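Long-range contacts in type III Pentaketide Synthase (Neurospora crassa, PDB 3EUO), which is a fungal type III polyketide synthase, a pentaketide-forming enzyme of the chalcone/stilbene synthase family that probably works as an acyltransferase: residues His59-Lys64 / Ser177-Arg182; Ala264-Thr269 / Glu307-Leu312. One frame throughout, in Å; residues are numbered along the deposited sequence.

Overall arrangement
Contact 1 comes first along the chain and closes before contact 2 opens. It ties the loop between strand 51-53 and helix 70-96 to the start of helix 181-191, just past strand 168-175, within the N-terminal chalcone/stilbene synthase region. Contact 2 lies in the C-terminal region and joins helix 258-277 to the end of helix 300-310. Their centres are about 37 Å apart, their nearest atoms about 22 Å, on opposite sides of the chain's centre. The large mixed sheet of the chain is common ground: strand 168-175 leads into contact 1, while strands 359-366 and 370-378 meet helix 258-277 of contact 2. Each contact thus joins separate elements within its own half of the thiolase-like fold.

Contact 1: residues His59-Lys64 / Ser177-Arg182; sequences HPLVNK and STTMVR
With CG anti to its own carbonyl carbon (chi1 -73°), the Arg-182 chain bends at chi2 (-75°) and again at chi3 (-57°), and its guanidinium comes to lie against the loop. The guanidinium thereby meets the loop carbonyls with its NH1/NH2 end. Arg-182 NH1 donates to Val-62 O at 2.8 Å, from well above that carbonyl's plane, and also to Lys-64 O at 2.9 Å. Arg-182 NH2 reaches Lys-64 O too, at 3.1 Å and less straight, so two nitrogens grip one oxygen end-on. Both acceptors lie near the guanidinium plane, which fixes its rotation; Tyr-29 of helix 20-29 adds a cation-pi contact.

Beside this polar end the packing is aliphatic. Val-62 sets CG1 against CG1 of Val-181, 3.8 Å away, the two side chains crossing at about a right angle, and its CB lies 3.9 Å from Arg-182 CG. Leu-61, with CG anti to its backbone N, crosses Thr-179 obliquely and brings CD2 to 3.7 Å from Thr-179 CG2. Within the loop, Leu-61 N donates to ND1 of the His-59 ring at 3.1 Å, nearly in the ring plane. Lys-64 sends its amine to a salt bridge with Glu-72 on helix 70-96.

An alanine in place of Arg-182 would remove all three bonds to the loop carbonyls and would probably loosen the hold on the loop at Val-62 and Lys-64. The buried charge is met across this contact by neutral backbone oxygens, whose partial negative charges would help to keep the guanidinium protonated while it joins the loop to the first turn of helix 181-191.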
loop_
_atom_site.group_PDB
_atom_site.type_symbol
_atom_site.label_atom_id
_atom_site.label_comp_id
_atom_site.label_asym_id
_atom_site.label_seq_id
_atom_site.Cartn_x
_atom_site.Cartn_y
_atom_site.Cartn_z
ATOM N N HIS A 59 29.490 6.576 4.116
ATOM C CA HIS A 59 28.565 5.711 4.839
ATOM C C HIS A 59 28.900 4.241 4.575
ATOM O O HIS A 59 29.141 3.863 3.427
ATOM C CB HIS A 59 27.114 6.000 4.446
ATOM C CG HIS A 59 26.116 5.459 5.422
ATOM N ND1 HIS A 59 25.748 4.131 5.450
ATOM C CD2 HIS A 59 25.437 6.058 6.427
ATOM C CE1 HIS A 59 24.872 3.937 6.421
ATOM N NE2 HIS A 59 24.670 5.092 7.032
ATOM N N PRO A 60 28.936 3.408 5.634
ATOM C CA PRO A 60 29.309 1.999 5.447
ATOM C C PRO A 60 28.423 1.236 4.465
ATOM O O PRO A 60 28.919 0.359 3.757
ATOM C CB PRO A 60 29.166 1.400 6.850
ATOM C CG PRO A 60 29.272 2.552 7.770
ATOM C CD PRO A 60 28.672 3.721 7.051
ATOM N N LEU A 61 27.132 1.563 4.420
ATOM C CA LEU A 61 26.178 0.806 3.604
ATOM C C LEU A 61 26.530 0.823 2.119
ATOM O O LEU A 61 26.323 -0.174 1.416
ATOM C CB LEU A 61 24.748 1.325 3.805
ATOM C CG LEU A 61 23.603 0.481 3.220
ATOM C CD1 LEU A 61 23.312 -0.760 4.060
ATOM C CD2 LEU A 61 22.352 1.323 3.096
ATOM N N VAL A 62 27.046 1.960 1.654
ATOM C CA VAL A 62 27.360 2.153 0.237
ATOM C C VAL A 62 28.842 1.888 -0.058
ATOM O O VAL A 62 29.326 2.127 -1.168
ATOM C CB VAL A 62 26.901 3.537 -0.292
ATOM C CG1 VAL A 62 25.380 3.694 -0.131
ATOM C CG2 VAL A 62 27.639 4.693 0.404
ATOM N N ASN A 63 29.542 1.368 0.946
ATOM C CA ASN A 63 30.964 1.069 0.828
ATOM C C ASN A 63 31.309 -0.401 1.103
ATOM O O ASN A 63 32.409 -0.729 1.554
ATOM C CB ASN A 63 31.784 2.021 1.705
ATOM C CG ASN A 63 31.809 3.443 1.156
ATOM O OD1 ASN A 63 31.142 4.337 1.679
ATOM N ND2 ASN A 63 32.567 3.653 0.086
ATOM N N LYS A 64 30.370 -1.291 0.817
ATOM C CA LYS A 64 30.640 -2.722 0.908
ATOM C C LYS A 64 31.192 -3.241 -0.425
ATOM O O LYS A 64 31.160 -2.516 -1.424
ATOM C CB LYS A 64 29.376 -3.467 1.346
ATOM C CG LYS A 64 28.848 -2.945 2.682
ATOM C CD LYS A 64 27.978 -3.944 3.419
ATOM C CE LYS A 64 26.528 -3.830 3.005
ATOM N NZ LYS A 64 26.293 -4.546 1.721
ATOM N N SER A 177 16.226 7.202 -0.882
ATOM C CA SER A 177 16.647 6.770 -2.209
ATOM C C SER A 177 18.166 6.749 -2.378
ATOM O O SER A 177 18.686 6.012 -3.218
ATOM C CB SER A 177 16.053 7.702 -3.261
ATOM O OG SER A 177 16.544 9.017 -3.075
ATOM N N THR A 178 18.875 7.567 -1.602
ATOM C CA THR A 178 20.318 7.770 -1.843
ATOM C C THR A 178 21.156 6.531 -1.579
ATOM O O THR A 178 22.248 6.387 -2.136
ATOM C CB THR A 178 20.912 8.950 -1.037
ATOM O OG1 THR A 178 20.779 8.688 0.363
ATOM C CG2 THR A 178 20.231 10.263 -1.408
ATOM N N THR A 179 20.632 5.635 -0.746
ATOM C CA THR A 179 21.321 4.396 -0.392
ATOM C C THR A 179 21.371 3.412 -1.563
ATOM O O THR A 179 22.073 2.402 -1.501
ATOM C CB THR A 179 20.659 3.722 0.823
ATOM O OG1 THR A 179 19.242 3.610 0.600
ATOM C CG2 THR A 179 20.905 4.549 2.091
ATOM N N MET A 180 20.619 3.708 -2.620
ATOM C CA MET A 180 20.574 2.852 -3.802
ATOM C C MET A 180 21.575 3.297 -4.867
ATOM O O MET A 180 21.590 2.765 -5.981
ATOM C CB MET A 180 19.133 2.744 -4.344
ATOM C CG MET A 180 18.232 1.822 -3.472
ATOM S SD MET A 180 16.484 1.780 -3.946
ATOM C CE MET A 180 15.738 1.895 -2.329
ATOM N N VAL A 181 22.451 4.231 -4.489
ATOM C CA VAL A 181 23.481 4.750 -5.387
ATOM C C VAL A 181 24.357 3.628 -5.971
ATOM O O VAL A 181 24.604 3.616 -7.179
ATOM C CB VAL A 181 24.324 5.891 -4.727
ATOM C CG1 VAL A 181 25.065 5.395 -3.494
ATOM C CG2 VAL A 181 25.304 6.529 -5.738
ATOM N N ARG A 182 24.785 2.675 -5.137
ATOM C CA ARG A 182 25.674 1.598 -5.604
ATOM C C ARG A 182 24.989 0.676 -6.614
ATOM O O ARG A 182 25.627 0.214 -7.572
ATOM C CB ARG A 182 26.251 0.790 -4.427
ATOM C CG ARG A 182 27.327 1.528 -3.611
ATOM C CD ARG A 182 28.667 1.588 -4.363
ATOM N NE ARG A 182 29.154 0.251 -4.717
ATOM C CZ ARG A 182 29.827 -0.554 -3.890
ATOM N NH1 ARG A 182 30.105 -0.167 -2.649
ATOM N NH2 ARG A 182 30.209 -1.760 -4.301
#

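Contact 2: residues Ala264-Thr269 / Glu307-Leu312; sequences ASLQPT and ESAMGL
Met-310 lays its sulfur over the start of the Gln-267 side chain, with SD 3.5 Å from Gln-267 CG. Its chain is bent at chi2 (-49°) and again at chi3 (-65°), a curl that brings the thioether back toward helix 258-277, although the CB bond does not point there. Met-310 SD also approaches Gln-267 N at 3.7 Å and Leu-266 CB at 3.9 Å, and Met-310 CE comes to 4.1 Å from Gln-267 CA. The sulfur end therefore rests against the backbone of the helix as well as against its side chains.

Ala-309, one residue earlier, faces the opposite helix directly. Its methyl CB is 4.0 Å from CD1 of Leu-266. Gln-267 covers it from another side: a bend at chi2 (102°) turns the amide end toward helix 300-310, so that CD and OE1 each come to 3.8 Å from Ala-309 CB. NE2 of this amide makes a weak hydrogen bond to Lys-263 O, one turn back in its own helix.

Leu-266 is the most deeply placed of these side chains, touching Cys-363 and Phe-365 of strand 359-366 and Met-373 of strand 370-378; Met-310 also touches Pro-288 and Tyr-270. The contact thus links the sheet-facing helix 258-277 to the last turn of helix 300-310. Just beyond that turn, Gly-311 takes a positive phi, where the chain leaves helical geometry.

Ser-308 OG and Lys-263 NZ add a hydrogen bond between the same helices. Within the two segments themselves the interaction rests on van der Waals contact of methyls, methylenes and a polarisable sulfur, with the glutamine amide bordering the apolar patch, so the fit there depends on complementary shape more than on directed polar bonds.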
loop_
_atom_site.group_PDB
_atom_site.type_symbol
_atom_site.label_atom_id
_atom_site.label_comp_id
_atom_site.label_asym_id
_atom_site.label_seq_id
_atom_site.Cartn_x
_atom_site.Cartn_y
_atom_site.Cartn_z
ATOM N N ALA A 264 2.208 17.237 -21.576
ATOM C CA ALA A 264 0.947 17.100 -22.313
ATOM C C ALA A 264 -0.277 16.871 -21.424
ATOM O O ALA A 264 -1.403 17.190 -21.816
ATOM C CB ALA A 264 1.062 15.981 -23.355
ATOM N N SER A 265 -0.062 16.316 -20.236
ATOM C CA SER A 265 -1.171 15.983 -19.341
ATOM C C SER A 265 -1.682 17.162 -18.509
ATOM O O SER A 265 -2.796 17.102 -17.981
ATOM C CB SER A 265 -0.788 14.829 -18.409
ATOM O OG SER A 265 0.156 15.250 -17.441
ATOM N N LEU A 266 -0.881 18.223 -18.406
ATOM C CA LEU A 266 -1.180 19.347 -17.502
ATOM C C LEU A 266 -2.470 20.098 -17.844
ATOM O O LEU A 266 -3.361 20.221 -17.007
ATOM C CB LEU A 266 -0.000 20.331 -17.435
ATOM C CG LEU A 266 1.322 19.894 -16.777
ATOM C CD1 LEU A 266 2.425 20.855 -17.139
ATOM C CD2 LEU A 266 1.204 19.777 -15.251
ATOM N N GLN A 267 -2.564 20.594 -19.078
ATOM C CA GLN A 267 -3.723 21.381 -19.516
ATOM C C GLN A 267 -5.060 20.642 -19.334
ATOM O O GLN A 267 -5.982 21.196 -18.731
ATOM C CB GLN A 267 -3.543 21.882 -20.962
ATOM C CG GLN A 267 -2.251 22.689 -21.205
ATOM C CD GLN A 267 -1.133 21.902 -21.900
ATOM O OE1 GLN A 267 -0.559 22.378 -22.896
ATOM N NE2 GLN A 267 -0.806 20.709 -21.376
ATOM N N PRO A 268 -5.170 19.394 -19.845
ATOM C CA PRO A 268 -6.426 18.646 -19.717
ATOM C C PRO A 268 -6.810 18.322 -18.269
ATOM O O PRO A 268 -7.993 18.379 -17.920
ATOM C CB PRO A 268 -6.141 17.346 -20.479
ATOM C CG PRO A 268 -4.991 17.659 -21.358
ATOM C CD PRO A 268 -4.162 18.615 -20.587
ATOM N N THR A 269 -5.822 17.998 -17.441
ATOM C CA THR A 269 -6.075 17.676 -16.032
ATOM C C THR A 269 -6.488 18.933 -15.262
ATOM O O THR A 269 -7.461 18.911 -14.505
ATOM C CB THR A 269 -4.865 16.985 -15.380
ATOM O OG1 THR A 269 -4.425 15.918 -16.229
ATOM C CG2 THR A 269 -5.241 16.409 -14.015
ATOM N N GLU A 307 5.809 25.664 -16.886
ATOM C CA GLU A 307 5.875 27.086 -17.251
ATOM C C GLU A 307 5.438 27.313 -18.697
ATOM O O GLU A 307 4.704 28.260 -18.985
ATOM C CB GLU A 307 7.294 27.626 -17.066
ATOM C CG GLU A 307 7.745 27.721 -15.624
ATOM C CD GLU A 307 9.249 27.879 -15.483
ATOM O OE1 GLU A 307 9.939 28.145 -16.492
ATOM O OE2 GLU A 307 9.741 27.738 -14.350
ATOM N N SER A 308 5.893 26.435 -19.593
ATOM C CA SER A 308 5.571 26.520 -21.016
ATOM C C SER A 308 4.116 26.152 -21.285
ATOM O O SER A 308 3.387 26.918 -21.919
ATOM C CB SER A 308 6.509 25.621 -21.828
ATOM O OG SER A 308 6.149 25.609 -23.197
ATOM N N ALA A 309 3.705 24.981 -20.801
ATOM C CA ALA A 309 2.365 24.446 -21.049
ATOM C C ALA A 309 1.250 25.335 -20.507
ATOM O O ALA A 309 0.223 25.510 -21.167
ATOM C CB ALA A 309 2.241 23.041 -20.474
ATOM N N MET A 310 1.451 25.886 -19.310
ATOM C CA MET A 310 0.391 26.630 -18.623
ATOM C C MET A 310 0.611 28.150 -18.636
ATOM O O MET A 310 -0.171 28.894 -18.045
ATOM C CB MET A 310 0.216 26.137 -17.174
ATOM C CG MET A 310 -0.110 24.636 -16.983
ATOM S SD MET A 310 -1.446 23.950 -18.005
ATOM C CE MET A 310 -2.889 24.828 -17.426
ATOM N N GLY A 311 1.670 28.605 -19.301
ATOM C CA GLY A 311 1.997 30.034 -19.352
ATOM C C GLY A 311 2.317 30.644 -17.997
ATOM O O GLY A 311 1.718 31.658 -17.609
ATOM N N LEU A 312 3.274 30.040 -17.287
ATOM C CA LEU A 312 3.641 30.451 -15.928
ATOM C C LEU A 312 5.075 30.989 -15.858
ATOM O O LEU A 312 5.882 30.728 -16.748
ATOM C CB LEU A 312 3.480 29.267 -14.955
ATOM C CG LEU A 312 2.124 28.552 -14.935
ATOM C CD1 LEU A 312 2.172 27.270 -14.098
ATOM C CD2 LEU A 312 1.031 29.486 -14.424
#